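Local coordinates for histidine triad protein (PDB 5CS2) that probably hydrolyses diadenosine triphosphate to AMP and ADP with the help of a divalent metal, and is bound by the antimalarial natural product cyclomarin A, at residues Leu80-Met85 against Val115-Ile120; Cys86-Asn91 against Ser193-Lys198. One frame throughout, in Å; residues are numbered along the deposited sequence.

Interaction 1: Leu80-Met85 against Val115-Ile120; sequences LLCNFM and VHIHII
Apolar packing alone joins Cys82 and Met85 to Ile117 and Ile119; no hydrogen bond crosses between helix and strand. The thiol of Cys82 does most of the touching. With SG anti to the backbone N (chi1 -178°), it reaches across to the strand, where SG lies 3.7 Å from CD1 of Ile119 and 4.0 Å from CG2 of Ile117, so one sulfur bridges two isoleucines on the same strand face. CB of Cys82 also meets CD1 of Ile117 at 4.1 Å. One turn on, Met85 offers only its CB, 3.9 Å from CD1 of Ile119; bends at chi2 and chi3 carry the thioether away from the strand. CD1 of Ile119 thus sits against both Cys82 and Met85. Helix and strand run nearly parallel, 12° apart, with axes 10.0 Å from each other. Leu58 of strand 56-60 and Ile100 of strand 97-104 also pack on Cys82, extending the buried apolar layer. His118 points from the opposite strand face and hydrogen-bonds through ND1 to NE2 of His55. This is the HIT fold's helix-on-sheet packing, behind a strand carrying the later part of the predicted histidine triad motif, with His116, the predicted AMP-bearing histidine.

Interaction 2: Cys86-Asn91 against Ser193-Lys198; sequences CYIMGN and SYINEK
Helices 86-91 and 193-198 cross nearly perpendicularly, at 104°, with axes 10.8 Å apart and the closest CA atoms, those of Ile88 and Ile195, at 7.3 Å. Ile88 fills the middle of the crossing with both of its branches. Its CD1 comes to the edge of the Tyr194 ring, near the ring plane, 3.9 Å from CE2, while CG2 touches CD2 of the same ring from out of the ring plane, at 4.0 Å. The two side chains run antiparallel, side by side. The bend of Ile88 at chi2 (-57°) turns CD1 to the ring edge. CG1 of Ile88 meets CG1 of Ile195 at 4.1 Å, the two isoleucines standing roughly perpendicular.

The polar part lies at the margin of the contact. The trans chi1 of Tyr194 (-172°) swings the ring out and carries the hydroxyl across to the next turn of the facing helix. There ND2 of Asn91 donates a weak hydrogen bond to OH of Tyr194, 3.0 Å long but strongly bent. CB of Asn91 also approaches that OH, at 3.4 Å. Amide and ring planes are steeply inclined to each other. Within each helix a neighbour one turn away adds to the packing: ND2 of Asn91 also sits over the rim of one face of the Tyr87 ring, and CG of Lys198 lies over one face of the Tyr194 ring, toward its rim.

Around the crossing, Phe84 and Met85 of helix 72-93 pack on Ile195, and Leu92 touches Tyr194. Trp14 also contacts Ile195, Phe199 of helix 181-199 contacts Ile88, and Tyr5 of helix 4-11 stacks on Tyr87. Cys86 and Met89 face strand 97-104, both packing on Phe98 and Cys86 also on Ile100.

Interactions 1 and 2 use successive parts of helix 72-93, and their centres lie about 13 Å apart. They touch directly: CG2 of Ile119 is 3.9 Å from SG of Cys86, and SD of Met85 is 4.0 Å from CD1 of Ile195. Helix 72-93 thus packs on strand 116-122 through one part and on helix 181-199 through the next, the two contacts meeting at Met85, Cys86, Ile119 and Ile195. Interaction 1 backs the predicted active site, its Ile117 side chain about 9 Å from that of Gln103, a predicted substrate residue, whereas interaction 2 lies away from the annotated sites. Both also reach the second subunit, whose Asn68 packs on Asn83, Cys86 and Tyr87.

Interaction 1: Leu80-Met85 against Val115-Ile120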
loop_
_atom_site.group_PDB
_atom_site.type_symbol
_atom_site.label_atom_id
_atom_site.label_comp_id
_atom_site.label_asym_id
_atom_site.label_seq_id
_atom_site.Cartn_x
_atom_site.Cartn_y
_atom_site.Cartn_z
ATOM N N LEU A 80 -3.311 -7.293 -3.199
ATOM C CA LEU A 80 -3.494 -7.841 -4.555
ATOM C C LEU A 80 -4.685 -7.144 -5.226
ATOM O O LEU A 80 -4.602 -6.788 -6.400
ATOM C CB LEU A 80 -3.674 -9.354 -4.536
ATOM C CG LEU A 80 -2.459 -10.188 -4.094
ATOM C CD1 LEU A 80 -2.816 -11.660 -4.101
ATOM C CD2 LEU A 80 -1.220 -9.934 -4.980
ATOM N N LEU A 81 -5.774 -6.869 -4.455
ATOM C CA LEU A 81 -6.919 -6.118 -4.992
ATOM C C LEU A 81 -6.506 -4.702 -5.419
ATOM O O LEU A 81 -6.927 -4.212 -6.455
ATOM C CB LEU A 81 -8.062 -6.064 -3.934
ATOM C CG LEU A 81 -9.317 -5.327 -4.386
ATOM C CD1 LEU A 81 -9.927 -6.000 -5.650
ATOM C CD2 LEU A 81 -10.360 -5.318 -3.286
ATOM N N CYS A 82 -5.666 -4.038 -4.617
ATOM C CA CYS A 82 -5.150 -2.724 -4.951
ATOM C C CYS A 82 -4.424 -2.735 -6.293
ATOM O O CYS A 82 -4.697 -1.874 -7.137
ATOM C CB CYS A 82 -4.239 -2.189 -3.851
ATOM S SG CYS A 82 -3.615 -0.534 -4.201
ATOM N N ASN A 83 -3.486 -3.663 -6.457
ATOM C CA ASN A 83 -2.706 -3.768 -7.706
ATOM C C ASN A 83 -3.660 -4.024 -8.897
ATOM O O ASN A 83 -3.567 -3.321 -9.908
ATOM C CB ASN A 83 -1.664 -4.875 -7.574
ATOM C CG ASN A 83 -0.638 -4.802 -8.662
ATOM O OD1 ASN A 83 -0.785 -5.424 -9.714
ATOM N ND2 ASN A 83 0.441 -4.103 -8.407
ATOM N N PHE A 84 -4.607 -4.966 -8.727
ATOM C CA PHE A 84 -5.626 -5.301 -9.732
ATOM C C PHE A 84 -6.441 -4.053 -10.081
ATOM O O PHE A 84 -6.682 -3.790 -11.263
ATOM C CB PHE A 84 -6.539 -6.419 -9.222
ATOM C CG PHE A 84 -7.686 -6.754 -10.161
ATOM C CD1 PHE A 84 -7.460 -7.484 -11.329
ATOM C CD2 PHE A 84 -8.969 -6.266 -9.919
ATOM C CE1 PHE A 84 -8.513 -7.786 -12.201
ATOM C CE2 PHE A 84 -10.017 -6.527 -10.823
ATOM C CZ PHE A 84 -9.784 -7.309 -11.940
ATOM N N MET A 85 -6.900 -3.270 -9.048
ATOM C CA MET A 85 -7.705 -2.082 -9.307
ATOM C C MET A 85 -6.937 -0.955 -9.976
ATOM O O MET A 85 -7.517 -0.246 -10.783
ATOM C CB MET A 85 -8.421 -1.594 -8.036
ATOM C CG MET A 85 -9.546 -2.518 -7.595
ATOM S SD MET A 85 -10.773 -2.942 -8.916
ATOM C CE MET A 85 -11.174 -1.431 -9.506
ATOM N N VAL A 115 -9.513 0.376 8.382
ATOM C CA VAL A 115 -8.385 0.359 7.421
ATOM C C VAL A 115 -8.927 0.498 6.021
ATOM O O VAL A 115 -9.773 -0.299 5.625
ATOM C CB VAL A 115 -7.567 -0.972 7.473
ATOM C CG1 VAL A 115 -6.400 -0.927 6.470
ATOM C CG2 VAL A 115 -7.054 -1.262 8.860
ATOM N N HIS A 116 -8.418 1.463 5.270
ATOM C CA HIS A 116 -8.810 1.567 3.846
ATOM C C HIS A 116 -7.683 2.115 2.975
ATOM O O HIS A 116 -6.873 2.932 3.422
ATOM C CB HIS A 116 -10.127 2.352 3.648
ATOM C CG HIS A 116 -10.138 3.733 4.214
ATOM N ND1 HIS A 116 -10.224 3.948 5.584
ATOM C CD2 HIS A 116 -10.121 4.925 3.586
ATOM C CE1 HIS A 116 -10.228 5.260 5.745
ATOM N NE2 HIS A 116 -10.181 5.898 4.575
ATOM N N ILE A 117 -7.652 1.688 1.698
ATOM C CA ILE A 117 -6.653 2.198 0.767
ATOM C C ILE A 117 -7.352 3.129 -0.205
ATOM O O ILE A 117 -8.413 2.771 -0.741
ATOM C CB ILE A 117 -6.019 1.031 -0.043
ATOM C CG1 ILE A 117 -5.311 -0.019 0.854
ATOM C CG2 ILE A 117 -5.068 1.589 -1.142
ATOM C CD1 ILE A 117 -4.750 -1.318 0.141
ATOM N N HIS A 118 -6.753 4.283 -0.443
ATOM C CA HIS A 118 -7.194 5.270 -1.423
ATOM C C HIS A 118 -6.441 4.985 -2.707
ATOM O O HIS A 118 -5.208 4.815 -2.680
ATOM C CB HIS A 118 -6.812 6.688 -1.008
ATOM C CG HIS A 118 -7.527 7.157 0.201
ATOM N ND1 HIS A 118 -8.713 7.846 0.110
ATOM C CD2 HIS A 118 -7.196 7.003 1.503
ATOM C CE1 HIS A 118 -9.061 8.111 1.360
ATOM N NE2 HIS A 118 -8.173 7.620 2.227
ATOM N N ILE A 119 -7.156 4.966 -3.839
ATOM C CA ILE A 119 -6.510 4.827 -5.153
ATOM C C ILE A 119 -7.045 6.004 -5.925
ATOM O O ILE A 119 -8.263 6.096 -6.125
ATOM C CB ILE A 119 -6.807 3.512 -5.871
ATOM C CG1 ILE A 119 -6.218 2.311 -5.129
ATOM C CG2 ILE A 119 -6.299 3.569 -7.349
ATOM C CD1 ILE A 119 -6.689 0.965 -5.698
ATOM N N ILE A 120 -6.156 6.898 -6.342
ATOM C CA ILE A 120 -6.565 8.117 -7.058
ATOM C C ILE A 120 -5.840 8.186 -8.389
ATOM O O ILE A 120 -4.626 8.441 -8.433
ATOM C CB ILE A 120 -6.381 9.429 -6.243
ATOM C CG1 ILE A 120 -6.968 9.333 -4.814
ATOM C CG2 ILE A 120 -6.972 10.638 -7.015
ATOM C CD1 ILE A 120 -6.308 10.206 -3.775
#

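Interaction 2: Cys86-Asn91 against Ser193-Lys198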
loop_
_atom_site.group_PDB
_atom_site.type_symbol
_atom_site.label_atom_id
_atom_site.label_comp_id
_atom_site.label_asym_id
_atom_site.label_seq_id
_atom_site.Cartn_x
_atom_site.Cartn_y
_atom_site.Cartn_z
ATOM N N CYS A 86 -5.603 -0.831 -9.733
ATOM C CA CYS A 86 -4.817 0.159 -10.461
ATOM C C CYS A 86 -4.778 -0.218 -11.934
ATOM O O CYS A 86 -4.864 0.665 -12.780
ATOM C CB CYS A 86 -3.417 0.295 -9.888
ATOM S SG CYS A 86 -3.396 1.120 -8.298
ATOM N N TYR A 87 -4.716 -1.516 -12.229
ATOM C CA TYR A 87 -4.765 -1.993 -13.624
ATOM C C TYR A 87 -6.113 -1.623 -14.274
ATOM O O TYR A 87 -6.132 -0.972 -15.317
ATOM C CB TYR A 87 -4.523 -3.498 -13.683
ATOM C CG TYR A 87 -4.597 -4.087 -15.080
ATOM C CD1 TYR A 87 -3.558 -3.901 -15.996
ATOM C CD2 TYR A 87 -5.715 -4.800 -15.498
ATOM C CE1 TYR A 87 -3.608 -4.468 -17.272
ATOM C CE2 TYR A 87 -5.793 -5.337 -16.786
ATOM C CZ TYR A 87 -4.729 -5.183 -17.659
ATOM O OH TYR A 87 -4.787 -5.740 -18.913
ATOM N N ILE A 88 -7.236 -1.958 -13.607
ATOM C CA ILE A 88 -8.583 -1.641 -14.120
ATOM C C ILE A 88 -8.784 -0.152 -14.311
ATOM O O ILE A 88 -9.203 0.271 -15.389
ATOM C CB ILE A 88 -9.662 -2.245 -13.156
ATOM C CG1 ILE A 88 -9.600 -3.799 -13.104
ATOM C CG2 ILE A 88 -11.074 -1.728 -13.518
ATOM C CD1 ILE A 88 -9.758 -4.585 -14.506
ATOM N N MET A 89 -8.514 0.658 -13.257
ATOM C CA MET A 89 -8.691 2.103 -13.307
ATOM C C MET A 89 -7.802 2.739 -14.368
ATOM O O MET A 89 -8.200 3.736 -14.981
ATOM C CB MET A 89 -8.504 2.771 -11.937
ATOM C CG MET A 89 -9.430 2.230 -10.840
ATOM S SD MET A 89 -11.208 2.346 -11.223
ATOM C CE MET A 89 -11.475 4.015 -10.950
ATOM N N GLY A 90 -6.617 2.156 -14.561
ATOM C CA GLY A 90 -5.664 2.601 -15.567
ATOM C C GLY A 90 -6.279 2.501 -16.943
ATOM O O GLY A 90 -6.261 3.476 -17.695
ATOM N N ASN A 91 -6.894 1.345 -17.225
ATOM C CA ASN A 91 -7.596 1.084 -18.483
ATOM C C ASN A 91 -8.850 1.955 -18.656
ATOM O O ASN A 91 -9.081 2.446 -19.762
ATOM C CB ASN A 91 -7.922 -0.383 -18.612
ATOM C CG ASN A 91 -6.717 -1.288 -18.736
ATOM O OD1 ASN A 91 -5.584 -0.852 -18.942
ATOM N ND2 ASN A 91 -6.938 -2.590 -18.622
ATOM N N SER A 193 -18.785 -3.512 -14.796
ATOM C CA SER A 193 -19.023 -3.974 -16.175
ATOM C C SER A 193 -17.729 -4.317 -16.887
ATOM O O SER A 193 -17.650 -5.364 -17.533
ATOM C CB SER A 193 -19.802 -2.945 -16.981
ATOM O OG SER A 193 -21.086 -2.761 -16.410
ATOM N N TYR A 194 -16.702 -3.472 -16.694
ATOM C CA TYR A 194 -15.379 -3.677 -17.271
ATOM C C TYR A 194 -14.701 -4.905 -16.699
ATOM O O TYR A 194 -14.181 -5.703 -17.459
ATOM C CB TYR A 194 -14.527 -2.425 -17.142
ATOM C CG TYR A 194 -13.220 -2.531 -17.889
ATOM C CD1 TYR A 194 -13.158 -2.293 -19.261
ATOM C CD2 TYR A 194 -12.049 -2.914 -17.235
ATOM C CE1 TYR A 194 -11.961 -2.443 -19.967
ATOM C CE2 TYR A 194 -10.843 -3.051 -17.927
ATOM C CZ TYR A 194 -10.808 -2.822 -19.293
ATOM O OH TYR A 194 -9.619 -2.952 -19.961
ATOM N N ILE A 195 -14.722 -5.091 -15.348
ATOM C CA ILE A 195 -14.149 -6.269 -14.736
ATOM C C ILE A 195 -14.800 -7.520 -15.338
ATOM O O ILE A 195 -14.097 -8.426 -15.771
ATOM C CB ILE A 195 -14.241 -6.206 -13.169
ATOM C CG1 ILE A 195 -13.436 -5.014 -12.629
ATOM C CG2 ILE A 195 -13.799 -7.519 -12.544
ATOM C CD1 ILE A 195 -13.716 -4.604 -11.086
ATOM N N ASN A 196 -16.149 -7.544 -15.395
ATOM C CA ASN A 196 -16.913 -8.671 -15.933
ATOM C C ASN A 196 -16.547 -9.002 -17.383
ATOM O O ASN A 196 -16.325 -10.171 -17.716
ATOM C CB ASN A 196 -18.401 -8.377 -15.800
ATOM C CG ASN A 196 -18.890 -8.451 -14.375
ATOM O OD1 ASN A 196 -18.229 -9.013 -13.500
ATOM N ND2 ASN A 196 -20.080 -7.925 -14.128
ATOM N N GLU A 197 -16.446 -7.989 -18.207
ATOM C CA GLU A 197 -16.134 -8.133 -19.637
ATOM C C GLU A 197 -14.751 -8.775 -19.872
ATOM O O GLU A 197 -14.625 -9.697 -20.685
ATOM C CB GLU A 197 -16.239 -6.756 -20.318
ATOM C CG GLU A 197 -15.970 -6.767 -21.815
ATOM C CD GLU A 197 -16.182 -5.443 -22.525
ATOM O OE1 GLU A 197 -15.260 -4.596 -22.502
ATOM O OE2 GLU A 197 -17.262 -5.266 -23.135
ATOM N N LYS A 198 -13.736 -8.329 -19.109
ATOM C CA LYS A 198 -12.364 -8.802 -19.274
ATOM C C LYS A 198 -12.006 -10.037 -18.496
ATOM O O LYS A 198 -11.046 -10.723 -18.867
ATOM C CB LYS A 198 -11.386 -7.658 -18.923
ATOM C CG LYS A 198 -11.539 -6.401 -19.772
ATOM C CD LYS A 198 -11.224 -6.664 -21.249
ATOM C CE LYS A 198 -11.366 -5.417 -22.087
ATOM N NZ LYS A 198 -11.228 -5.727 -23.532
#